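Local coordinates for protein glucose-6-phosphate dehydrogenase (Trypanosoma cruzi, PDB 5AQ1) that catalyses the NADP-dependent oxidation of glucose 6-phosphate, the step that opens the pentose phosphate pathway and supplies NADPH for redox balance, at residues E203-L213 with A449-V460; N220-N228 with L280-L289. One frame throughout, in Å; residues are numbered along the deposited sequence.

Interaction 1 (E203-L213 with A449-V460). With BG6 (6-O-phosphono-beta-D-glucopyranose), chain F.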
loop_
_atom_site.group_PDB
_atom_site.type_symbol
_atom_site.label_atom_id
_atom_site.label_comp_id
_atom_site.label_asym_id
_atom_site.label_seq_id
_atom_site.Cartn_x
_atom_site.Cartn_y
_atom_site.Cartn_z
ATOM N N GLU B 203 18.780 35.856 7.646
ATOM C CA GLU B 203 18.749 34.673 6.788
ATOM C C GLU B 203 17.849 34.892 5.569
ATOM O O GLU B 203 18.104 34.338 4.501
ATOM C CB GLU B 203 18.284 33.452 7.587
ATOM C CG GLU B 203 18.296 32.130 6.828
ATOM C CD GLU B 203 19.686 31.665 6.423
ATOM O OE1 GLU B 203 20.701 32.254 6.866
ATOM O OE2 GLU B 203 19.759 30.685 5.658
ATOM N N ARG B 204 16.806 35.701 5.740
ATOM C CA ARG B 204 15.935 36.102 4.636
ATOM C C ARG B 204 16.687 36.817 3.509
ATOM O O ARG B 204 16.325 36.686 2.341
ATOM C CB ARG B 204 14.819 37.008 5.156
ATOM C CG ARG B 204 13.711 36.273 5.890
ATOM C CD ARG B 204 12.521 37.190 6.136
ATOM N NE ARG B 204 12.918 38.489 6.688
ATOM C CZ ARG B 204 13.202 38.730 7.970
ATOM N NH1 ARG B 204 13.148 37.764 8.885
ATOM N NH2 ARG B 204 13.548 39.958 8.343
ATOM N N GLN B 205 17.726 37.569 3.863
ATOM C CA GLN B 205 18.499 38.342 2.891
ATOM C C GLN B 205 19.565 37.530 2.162
ATOM O O GLN B 205 20.035 37.946 1.109
ATOM C CB GLN B 205 19.170 39.530 3.579
ATOM C CG GLN B 205 18.198 40.518 4.193
ATOM C CD GLN B 205 18.900 41.608 4.976
ATOM O OE1 GLN B 205 19.756 41.330 5.817
ATOM N NE2 GLN B 205 18.533 42.859 4.714
ATOM N N VAL B 206 19.955 36.387 2.719
ATOM C CA VAL B 206 21.021 35.574 2.134
ATOM C C VAL B 206 20.459 34.506 1.192
ATOM O O VAL B 206 19.560 33.749 1.555
ATOM C CB VAL B 206 21.884 34.902 3.219
ATOM C CG1 VAL B 206 22.979 34.056 2.582
ATOM C CG2 VAL B 206 22.498 35.953 4.136
ATOM N N PHE B 207 21.019 34.456 -0.014
ATOM C CA PHE B 207 20.618 33.516 -1.048
ATOM C C PHE B 207 21.828 32.688 -1.473
ATOM O O PHE B 207 22.563 33.066 -2.384
ATOM C CB PHE B 207 20.028 34.279 -2.238
ATOM C CG PHE B 207 18.644 34.798 -1.990
ATOM C CD1 PHE B 207 18.430 35.857 -1.123
ATOM C CD2 PHE B 207 17.552 34.215 -2.607
ATOM C CE1 PHE B 207 17.151 36.329 -0.882
ATOM C CE2 PHE B 207 16.270 34.682 -2.374
ATOM C CZ PHE B 207 16.067 35.741 -1.510
ATOM N N ARG B 208 22.040 31.565 -0.794
ATOM C CA ARG B 208 23.174 30.690 -1.095
ATOM C C ARG B 208 22.907 29.859 -2.347
ATOM O O ARG B 208 21.951 29.076 -2.393
ATOM C CB ARG B 208 23.478 29.770 0.088
ATOM C CG ARG B 208 23.925 30.517 1.328
ATOM C CD ARG B 208 24.280 29.582 2.470
ATOM N NE ARG B 208 24.264 30.286 3.746
ATOM C CZ ARG B 208 23.158 30.650 4.389
ATOM N NH1 ARG B 208 21.958 30.378 3.882
ATOM N NH2 ARG B 208 23.247 31.291 5.549
ATOM N N ILE B 209 23.760 30.032 -3.354
ATOM C CA ILE B 209 23.597 29.345 -4.628
ATOM C C ILE B 209 24.044 27.895 -4.534
ATOM O O ILE B 209 25.123 27.599 -4.021
ATOM C CB ILE B 209 24.424 30.008 -5.756
ATOM C CG1 ILE B 209 23.877 31.399 -6.086
ATOM C CG2 ILE B 209 24.437 29.132 -7.011
ATOM C CD1 ILE B 209 22.612 31.408 -6.924
ATOM N N ASP B 210 23.184 27.006 -5.017
ATOM C CA ASP B 210 23.602 25.703 -5.516
ATOM C C ASP B 210 22.989 25.608 -6.903
ATOM O O ASP B 210 21.787 25.363 -7.040
ATOM C CB ASP B 210 23.121 24.566 -4.619
ATOM C CG ASP B 210 23.679 23.220 -5.040
ATOM O OD1 ASP B 210 23.766 22.949 -6.261
ATOM O OD2 ASP B 210 24.030 22.426 -4.145
ATOM N N HIS B 211 23.808 25.805 -7.931
ATOM C CA HIS B 211 23.272 26.107 -9.255
ATOM C C HIS B 211 22.545 24.933 -9.913
ATOM O O HIS B 211 21.805 25.129 -10.871
ATOM C CB HIS B 211 24.346 26.713 -10.173
ATOM C CG HIS B 211 25.161 25.711 -10.926
ATOM N ND1 HIS B 211 26.292 25.122 -10.403
ATOM C CD2 HIS B 211 25.029 25.220 -12.181
ATOM C CE1 HIS B 211 26.810 24.299 -11.295
ATOM N NE2 HIS B 211 26.062 24.340 -12.384
ATOM N N TYR B 212 22.725 23.728 -9.382
ATOM C CA TYR B 212 21.962 22.575 -9.863
ATOM C C TYR B 212 20.456 22.724 -9.630
ATOM O O TYR B 212 19.657 22.172 -10.389
ATOM C CB TYR B 212 22.503 21.276 -9.255
ATOM C CG TYR B 212 23.616 20.666 -10.079
ATOM C CD1 TYR B 212 24.606 21.465 -10.660
ATOM C CD2 TYR B 212 23.679 19.296 -10.289
ATOM C CE1 TYR B 212 25.617 20.912 -11.422
ATOM C CE2 TYR B 212 24.694 18.737 -11.045
ATOM C CZ TYR B 212 25.655 19.549 -11.613
ATOM O OH TYR B 212 26.661 18.993 -12.368
ATOM N N LEU B 213 20.075 23.502 -8.616
ATOM C CA LEU B 213 18.663 23.799 -8.348
ATOM C C LEU B 213 18.001 24.719 -9.383
ATOM O O LEU B 213 16.799 24.972 -9.302
ATOM C CB LEU B 213 18.504 24.417 -6.957
ATOM C CG LEU B 213 18.919 23.563 -5.760
ATOM C CD1 LEU B 213 18.811 24.385 -4.482
ATOM C CD2 LEU B 213 18.069 22.301 -5.666
ATOM N N ALA B 449 15.671 35.027 -7.031
ATOM C CA ALA B 449 16.237 35.922 -6.017
ATOM C C ALA B 449 15.614 37.319 -6.099
ATOM O O ALA B 449 15.345 37.943 -5.072
ATOM C CB ALA B 449 17.748 36.009 -6.163
ATOM N N LEU B 450 15.376 37.797 -7.319
ATOM C CA LEU B 450 14.722 39.089 -7.523
ATOM C C LEU B 450 13.262 39.068 -7.092
ATOM O O LEU B 450 12.744 40.071 -6.607
ATOM C CB LEU B 450 14.819 39.522 -8.989
ATOM C CG LEU B 450 16.223 39.889 -9.478
ATOM C CD1 LEU B 450 16.256 39.975 -10.996
ATOM C CD2 LEU B 450 16.695 41.196 -8.855
ATOM N N LEU B 451 12.599 37.929 -7.278
ATOM C CA LEU B 451 11.221 37.771 -6.816
ATOM C C LEU B 451 11.134 37.559 -5.304
ATOM O O LEU B 451 10.068 37.719 -4.720
ATOM C CB LEU B 451 10.533 36.614 -7.548
ATOM C CG LEU B 451 10.263 36.819 -9.044
ATOM C CD1 LEU B 451 9.661 35.553 -9.642
ATOM C CD2 LEU B 451 9.364 38.023 -9.305
ATOM N N GLY B 452 12.247 37.188 -4.674
ATOM C CA GLY B 452 12.287 36.996 -3.227
ATOM C C GLY B 452 11.888 35.598 -2.790
ATOM O O GLY B 452 11.607 35.378 -1.612
ATOM N N ASN B 453 11.885 34.657 -3.737
ATOM C CA ASN B 453 11.554 33.265 -3.474
ATOM C C ASN B 453 12.809 32.470 -3.123
ATOM O O ASN B 453 13.667 32.236 -3.977
ATOM C CB ASN B 453 10.865 32.653 -4.695
ATOM C CG ASN B 453 10.476 31.200 -4.491
ATOM O OD1 ASN B 453 10.656 30.637 -3.413
ATOM N ND2 ASN B 453 9.938 30.586 -5.537
ATOM N N SER B 454 12.894 32.035 -1.868
ATOM C CA SER B 454 14.071 31.325 -1.359
ATOM C C SER B 454 14.047 29.811 -1.568
ATOM O O SER B 454 14.960 29.123 -1.124
ATOM C CB SER B 454 14.245 31.615 0.131
ATOM O OG SER B 454 14.441 32.995 0.355
ATOM N N THR B 455 13.020 29.295 -2.242
ATOM C CA THR B 455 12.833 27.848 -2.401
ATOM C C THR B 455 14.105 27.121 -2.837
ATOM O O THR B 455 14.494 26.124 -2.225
ATOM C CB THR B 455 11.716 27.540 -3.422
ATOM O OG1 THR B 455 10.480 28.096 -2.961
ATOM C CG2 THR B 455 11.545 26.040 -3.619
ATOM N N ASN B 456 14.750 27.636 -3.880
ATOM C CA ASN B 456 15.895 26.967 -4.504
ATOM C C ASN B 456 17.240 27.554 -4.088
ATOM O O ASN B 456 18.140 27.711 -4.914
ATOM C CB ASN B 456 15.738 27.002 -6.026
ATOM C CG ASN B 456 14.548 26.193 -6.502
ATOM O OD1 ASN B 456 14.340 25.067 -6.054
ATOM N ND2 ASN B 456 13.764 26.756 -7.415
ATOM N N PHE B 457 17.364 27.868 -2.802
ATOM C CA PHE B 457 18.593 28.403 -2.238
ATOM C C PHE B 457 18.870 27.703 -0.921
ATOM O O PHE B 457 17.944 27.402 -0.172
ATOM C CB PHE B 457 18.476 29.912 -2.035
ATOM C CG PHE B 457 18.352 30.679 -3.316
ATOM C CD1 PHE B 457 17.109 30.928 -3.877
ATOM C CD2 PHE B 457 19.483 31.135 -3.975
ATOM C CE1 PHE B 457 16.994 31.626 -5.064
ATOM C CE2 PHE B 457 19.377 31.838 -5.163
ATOM C CZ PHE B 457 18.131 32.083 -5.708
ATOM N N VAL B 458 20.148 27.473 -0.631
ATOM C CA VAL B 458 20.540 26.623 0.487
ATOM C C VAL B 458 20.423 27.383 1.802
ATOM O O VAL B 458 21.122 28.370 2.023
ATOM C CB VAL B 458 21.976 26.085 0.320
ATOM C CG1 VAL B 458 22.285 25.047 1.391
ATOM C CG2 VAL B 458 22.163 25.483 -1.068
ATOM N N ARG B 459 19.534 26.913 2.676
ATOM C CA ARG B 459 19.317 27.552 3.973
ATOM C C ARG B 459 20.458 27.188 4.924
ATOM O O ARG B 459 21.153 26.197 4.716
ATOM C CB ARG B 459 17.962 27.146 4.553
ATOM C CG ARG B 459 17.370 28.173 5.505
ATOM C CD ARG B 459 15.903 27.900 5.787
ATOM N NE ARG B 459 15.704 26.690 6.580
ATOM C CZ ARG B 459 14.521 26.126 6.819
ATOM N NH1 ARG B 459 13.404 26.645 6.316
ATOM N NH2 ARG B 459 14.454 25.027 7.558
ATOM N N VAL B 460 20.656 28.007 5.953
ATOM C CA VAL B 460 21.787 27.832 6.867
ATOM C C VAL B 460 21.798 26.449 7.527
ATOM O O VAL B 460 22.848 25.819 7.630
ATOM C CB VAL B 460 21.855 28.965 7.929
ATOM C CG1 VAL B 460 20.645 28.959 8.857
ATOM C CG2 VAL B 460 23.146 28.875 8.736
HETATM C C1 BG6 F . 30.715 23.345 -10.186
HETATM C C2 BG6 F . 31.889 22.493 -9.707
HETATM O O1 BG6 F . 29.902 23.741 -9.074
HETATM O O5 BG6 F . 29.917 22.591 -11.104
HETATM C C3 BG6 F . 32.701 22.028 -10.905
HETATM O O2 BG6 F . 32.717 23.241 -8.810
HETATM C C4 BG6 F . 31.780 21.273 -11.849
HETATM O O3 BG6 F . 33.788 21.186 -10.510
HETATM C C5 BG6 F . 30.633 22.181 -12.273
HETATM O O4 BG6 F . 32.523 20.826 -12.984
HETATM C C6 BG6 F . 29.696 21.475 -13.250
HETATM O O6 BG6 F . 28.530 22.263 -13.488
HETATM P P BG6 F . 27.561 21.915 -14.724
HETATM O O1P BG6 F . 27.196 20.461 -14.530
HETATM O O2P BG6 F . 26.389 22.840 -14.557
HETATM O O3P BG6 F . 28.421 22.194 -15.934
HETATM O O HOH W 1 16.713 33.574 1.155
HETATM O O HOH W 2 19.804 30.876 0.948
HETATM O O HOH W 3 20.652 27.878 -6.085
#
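F207 and F457 meet edge to face: the CD2 side of the F207 ring points at the middle of the F457 ring, with centroids 4.9 Å apart and planes at 81°. F207 also sets its CB against that face, while CE2 comes close to A449 CA and S454 OG, so a broad flat residue fills the angle between the end of helix 441-451 and the turn that follows. I209 CD1 adds an apolar contact with F457 CE2, 3.7 Å away.

R208 forms an end-on salt bridge with E203, its chain straight from CG to NE: NH2 takes the syn lone pair of OE1 in a nearly linear bond (174°), and NH1 binds OE2 at 2.8 Å. A planar guanidinium matches the two carboxylate oxygens and leaves an N-H of NH1 for V458 O (2.9 Å), and V458 N returns a bond to R208 O. E203 turns back to meet R208, CG anti to the backbone N (chi1 -176°) and the chain folded about the CB-CG bond. From the other carboxylate face, V460 N donates to OE2 at the start of helix 460-479.

Strand 206-208 is the edge strand of the parallel, Rossmann-type coenzyme-binding sheet, and the loop after helix 441-451 lies along it. That helix closes in a Schellman motif with G452 at C-prime, where positive phi suits glycine.

Water 2 bridges R208 N and V458 O, and water 3 joins D210 N to N456 O. Beyond D210, whose OD1 is bonded to H273, H211 NE2 donates almost straight to phosphate oxygen O2P of glucose 6-phosphate.

Interaction 2 (N220-N228 with L280-L289)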
loop_
_atom_site.group_PDB
_atom_site.type_symbol
_atom_site.label_atom_id
_atom_site.label_comp_id
_atom_site.label_asym_id
_atom_site.label_seq_id
_atom_site.Cartn_x
_atom_site.Cartn_y
_atom_site.Cartn_z
ATOM N N ASN B 220 11.979 20.093 -11.733
ATOM C CA ASN B 220 10.794 19.288 -11.981
ATOM C C ASN B 220 10.611 18.115 -11.011
ATOM O O ASN B 220 9.569 17.456 -11.036
ATOM C CB ASN B 220 10.825 18.761 -13.418
ATOM C CG ASN B 220 9.480 18.218 -13.870
ATOM O OD1 ASN B 220 8.433 18.785 -13.551
ATOM N ND2 ASN B 220 9.499 17.119 -14.615
ATOM N N ILE B 221 11.608 17.844 -10.169
ATOM C CA ILE B 221 11.544 16.698 -9.258
ATOM C C ILE B 221 10.329 16.799 -8.338
ATOM O O ILE B 221 9.548 15.856 -8.220
ATOM C CB ILE B 221 12.822 16.565 -8.403
ATOM C CG1 ILE B 221 14.010 16.177 -9.285
ATOM C CG2 ILE B 221 12.635 15.513 -7.317
ATOM C CD1 ILE B 221 15.354 16.347 -8.609
ATOM N N ILE B 222 10.185 17.950 -7.692
ATOM C CA ILE B 222 9.092 18.189 -6.754
ATOM C C ILE B 222 7.715 18.029 -7.411
ATOM O O ILE B 222 6.806 17.467 -6.803
ATOM C CB ILE B 222 9.226 19.576 -6.085
ATOM C CG1 ILE B 222 8.228 19.725 -4.939
ATOM C CG2 ILE B 222 9.044 20.705 -7.096
ATOM C CD1 ILE B 222 8.532 20.898 -4.034
ATOM N N VAL B 223 7.572 18.496 -8.651
ATOM C CA VAL B 223 6.306 18.387 -9.382
ATOM C C VAL B 223 6.040 16.931 -9.767
ATOM O O VAL B 223 4.919 16.436 -9.646
ATOM C CB VAL B 223 6.301 19.248 -10.668
ATOM C CG1 VAL B 223 4.964 19.130 -11.392
ATOM C CG2 VAL B 223 6.594 20.705 -10.340
ATOM N N THR B 224 7.078 16.259 -10.247
ATOM C CA THR B 224 6.984 14.861 -10.643
ATOM C C THR B 224 6.498 13.988 -9.489
ATOM O O THR B 224 5.647 13.113 -9.675
ATOM C CB THR B 224 8.353 14.352 -11.132
ATOM O OG1 THR B 224 8.785 15.149 -12.241
ATOM C CG2 THR B 224 8.275 12.901 -11.558
ATOM N N ARG B 225 7.039 14.239 -8.297
ATOM C CA ARG B 225 6.761 13.412 -7.126
ATOM C C ARG B 225 5.387 13.664 -6.508
ATOM O O ARG B 225 4.679 12.715 -6.160
ATOM C CB ARG B 225 7.828 13.633 -6.056
ATOM C CG ARG B 225 9.164 12.975 -6.358
ATOM C CD ARG B 225 10.049 12.987 -5.121
ATOM N NE ARG B 225 9.395 12.304 -4.008
ATOM C CZ ARG B 225 9.688 12.472 -2.721
ATOM N NH1 ARG B 225 10.647 13.304 -2.339
ATOM N NH2 ARG B 225 9.007 11.791 -1.801
ATOM N N PHE B 226 5.014 14.936 -6.369
ATOM C CA PHE B 226 3.869 15.307 -5.537
ATOM C C PHE B 226 2.650 15.849 -6.287
ATOM O O PHE B 226 1.642 16.159 -5.659
ATOM C CB PHE B 226 4.312 16.309 -4.471
ATOM C CG PHE B 226 5.434 15.814 -3.595
ATOM C CD1 PHE B 226 5.258 14.702 -2.780
ATOM C CD2 PHE B 226 6.658 16.466 -3.571
ATOM C CE1 PHE B 226 6.285 14.247 -1.967
ATOM C CE2 PHE B 226 7.688 16.019 -2.758
ATOM C CZ PHE B 226 7.501 14.907 -1.954
ATOM N N ALA B 227 2.727 15.963 -7.611
ATOM C CA ALA B 227 1.566 16.367 -8.420
ATOM C C ALA B 227 0.893 15.172 -9.090
ATOM O O ALA B 227 -0.165 15.314 -9.701
ATOM C CB ALA B 227 1.981 17.386 -9.473
ATOM N N ASN B 228 1.504 13.999 -8.955
ATOM C CA ASN B 228 1.119 12.817 -9.711
ATOM C C ASN B 228 0.870 11.634 -8.788
ATOM O O ASN B 228 1.777 11.202 -8.076
ATOM C CB ASN B 228 2.241 12.469 -10.686
ATOM C CG ASN B 228 2.509 13.577 -11.675
ATOM O OD1 ASN B 228 1.601 14.031 -12.368
ATOM N ND2 ASN B 228 3.754 14.025 -11.743
ATOM N N LEU B 280 15.627 16.406 -2.484
ATOM C CA LEU B 280 14.391 16.548 -3.251
ATOM C C LEU B 280 13.737 15.196 -3.542
ATOM O O LEU B 280 12.509 15.088 -3.539
ATOM C CB LEU B 280 14.657 17.294 -4.558
ATOM C CG LEU B 280 15.056 18.762 -4.403
ATOM C CD1 LEU B 280 15.620 19.304 -5.706
ATOM C CD2 LEU B 280 13.876 19.605 -3.945
ATOM N N LEU B 281 14.554 14.173 -3.783
ATOM C CA LEU B 281 14.053 12.831 -4.076
ATOM C C LEU B 281 13.518 12.086 -2.847
ATOM O O LEU B 281 12.746 11.145 -3.000
ATOM C CB LEU B 281 15.155 11.981 -4.716
ATOM C CG LEU B 281 15.647 12.406 -6.098
ATOM C CD1 LEU B 281 16.949 11.698 -6.430
ATOM C CD2 LEU B 281 14.598 12.135 -7.166
ATOM N N THR B 282 13.941 12.489 -1.649
ATOM C CA THR B 282 13.642 11.742 -0.424
ATOM C C THR B 282 12.718 12.451 0.575
ATOM O O THR B 282 12.109 11.790 1.417
ATOM C CB THR B 282 14.940 11.367 0.319
ATOM O OG1 THR B 282 15.689 12.553 0.602
ATOM C CG2 THR B 282 15.782 10.419 -0.525
ATOM N N MET B 283 12.633 13.778 0.504
ATOM C CA MET B 283 11.806 14.552 1.429
ATOM C C MET B 283 10.358 14.078 1.439
ATOM O O MET B 283 9.882 13.484 0.472
ATOM C CB MET B 283 11.843 16.049 1.075
ATOM C CG MET B 283 11.259 16.394 -0.291
ATOM S SD MET B 283 11.395 18.141 -0.738
ATOM C CE MET B 283 9.750 18.716 -0.347
ATOM N N GLU B 284 9.665 14.347 2.542
ATOM C CA GLU B 284 8.227 14.122 2.611
ATOM C C GLU B 284 7.490 15.202 1.824
ATOM O O GLU B 284 8.067 16.229 1.462
ATOM C CB GLU B 284 7.744 14.124 4.064
ATOM C CG GLU B 284 8.261 12.958 4.893
ATOM C CD GLU B 284 7.725 11.623 4.419
ATOM O OE1 GLU B 284 6.517 11.547 4.095
ATOM O OE2 GLU B 284 8.511 10.653 4.362
ATOM N N LYS B 285 6.213 14.954 1.554
ATOM C CA LYS B 285 5.365 15.948 0.922
ATOM C C LYS B 285 5.292 17.176 1.832
ATOM O O LYS B 285 4.975 17.050 3.016
ATOM C CB LYS B 285 3.970 15.385 0.683
ATOM C CG LYS B 285 3.040 16.346 -0.035
ATOM C CD LYS B 285 1.626 15.799 -0.120
ATOM C CE LYS B 285 1.528 14.642 -1.096
ATOM N NZ LYS B 285 0.108 14.277 -1.336
ATOM N N PRO B 286 5.605 18.366 1.290
ATOM C CA PRO B 286 5.592 19.569 2.117
ATOM C C PRO B 286 4.188 20.053 2.433
ATOM O O PRO B 286 3.235 19.718 1.730
ATOM C CB PRO B 286 6.349 20.592 1.264
ATOM C CG PRO B 286 6.139 20.146 -0.138
ATOM C CD PRO B 286 6.051 18.647 -0.088
ATOM N N ARG B 287 4.085 20.843 3.497
ATOM C CA ARG B 287 2.808 21.336 3.998
ATOM C C ARG B 287 2.142 22.282 3.012
ATOM O O ARG B 287 0.920 22.388 2.979
ATOM C CB ARG B 287 3.011 22.025 5.350
ATOM C CG ARG B 287 3.382 21.058 6.460
ATOM C CD ARG B 287 3.823 21.774 7.724
ATOM N NE ARG B 287 4.214 20.827 8.766
ATOM C CZ ARG B 287 4.835 21.151 9.897
ATOM N NH1 ARG B 287 5.151 22.412 10.161
ATOM N NH2 ARG B 287 5.148 20.205 10.773
ATOM N N SER B 288 2.958 22.973 2.225
ATOM C CA SER B 288 2.488 23.827 1.137
ATOM C C SER B 288 3.636 23.999 0.147
ATOM O O SER B 288 4.688 23.386 0.318
ATOM C CB SER B 288 2.064 25.198 1.668
ATOM O OG SER B 288 3.203 26.011 1.908
ATOM N N LEU B 289 3.442 24.832 -0.871
ATOM C CA LEU B 289 4.502 25.116 -1.834
ATOM C C LEU B 289 5.261 26.402 -1.517
ATOM O O LEU B 289 6.075 26.848 -2.321
ATOM C CB LEU B 289 3.932 25.178 -3.250
ATOM C CG LEU B 289 3.423 23.839 -3.782
ATOM C CD1 LEU B 289 2.636 24.051 -5.065
ATOM C CD2 LEU B 289 4.562 22.848 -3.999
#
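R225 holds M283 O with two nitrogens, NH1 at 2.9 Å and NH2 at 3.0 Å; the first arrives on a lone pair, the second almost in line with the carbonyl bond. Rotation about the CG-CD bond (chi3 58°) swings the guanidinium round to the backbone carbonyls at the end of helix 264-282 and in the loop after it. NH1 bonds L280 O as well (2.8 Å), and this oxygen lies in the guanidinium plane. Arginine suits the place because its spread of N-H groups can serve several carbonyls at a helix C-terminus, where the helix dipole should help to hold a positive charge. L281 O sits over one face of the group and F226 CZ over the other; W235 makes a cation-pi contact with R225, and its NE1 bonds L281 O.

The F226 ring stands between its own helix and the segment 283-286. R225 CB lies over one face; over the opposite one come K285 CA, 3.9 Å from the ring centroid, and P286 CD, both as CH-pi contacts. M283 O is at the ring edge, and M283 CE approaches CE2. Phenylalanine offers here a flat surface that an extended chain can lie against. K285 runs past the ring in the opposite direction, its NZ paired with E383 of the second subunit and D354 of the third.

Branched I221 turns CG2 to L280 CB and L281 CD2, both at 3.9 Å. Around this core, I221 and L281 rest on strand 373-380, and I222 and M283 touch helix 291-302.

Overall arrangement
From the N terminus, the chain first builds the coenzyme-binding sheet, and its last strand, 206-208, enters interaction 1. It runs on through the glucose 6-phosphate pocket residues H211 and Y212 into helix 221-226. After strand 240-248 and helix 264-282 it turns back on that short helix, so interaction 2 closes a loop of about fifty residues. Seven more strands of the large mixed sheet, then helix 441-451, follow before interaction 1 closes its much longer loop, with interaction 2 nested inside. Interaction 1 thus ties the two domains together, whereas interaction 2 lies against the mixed sheet and in contact with two neighbouring subunits. Their centres are about 18 Å apart, and L213 meets L280 where they join.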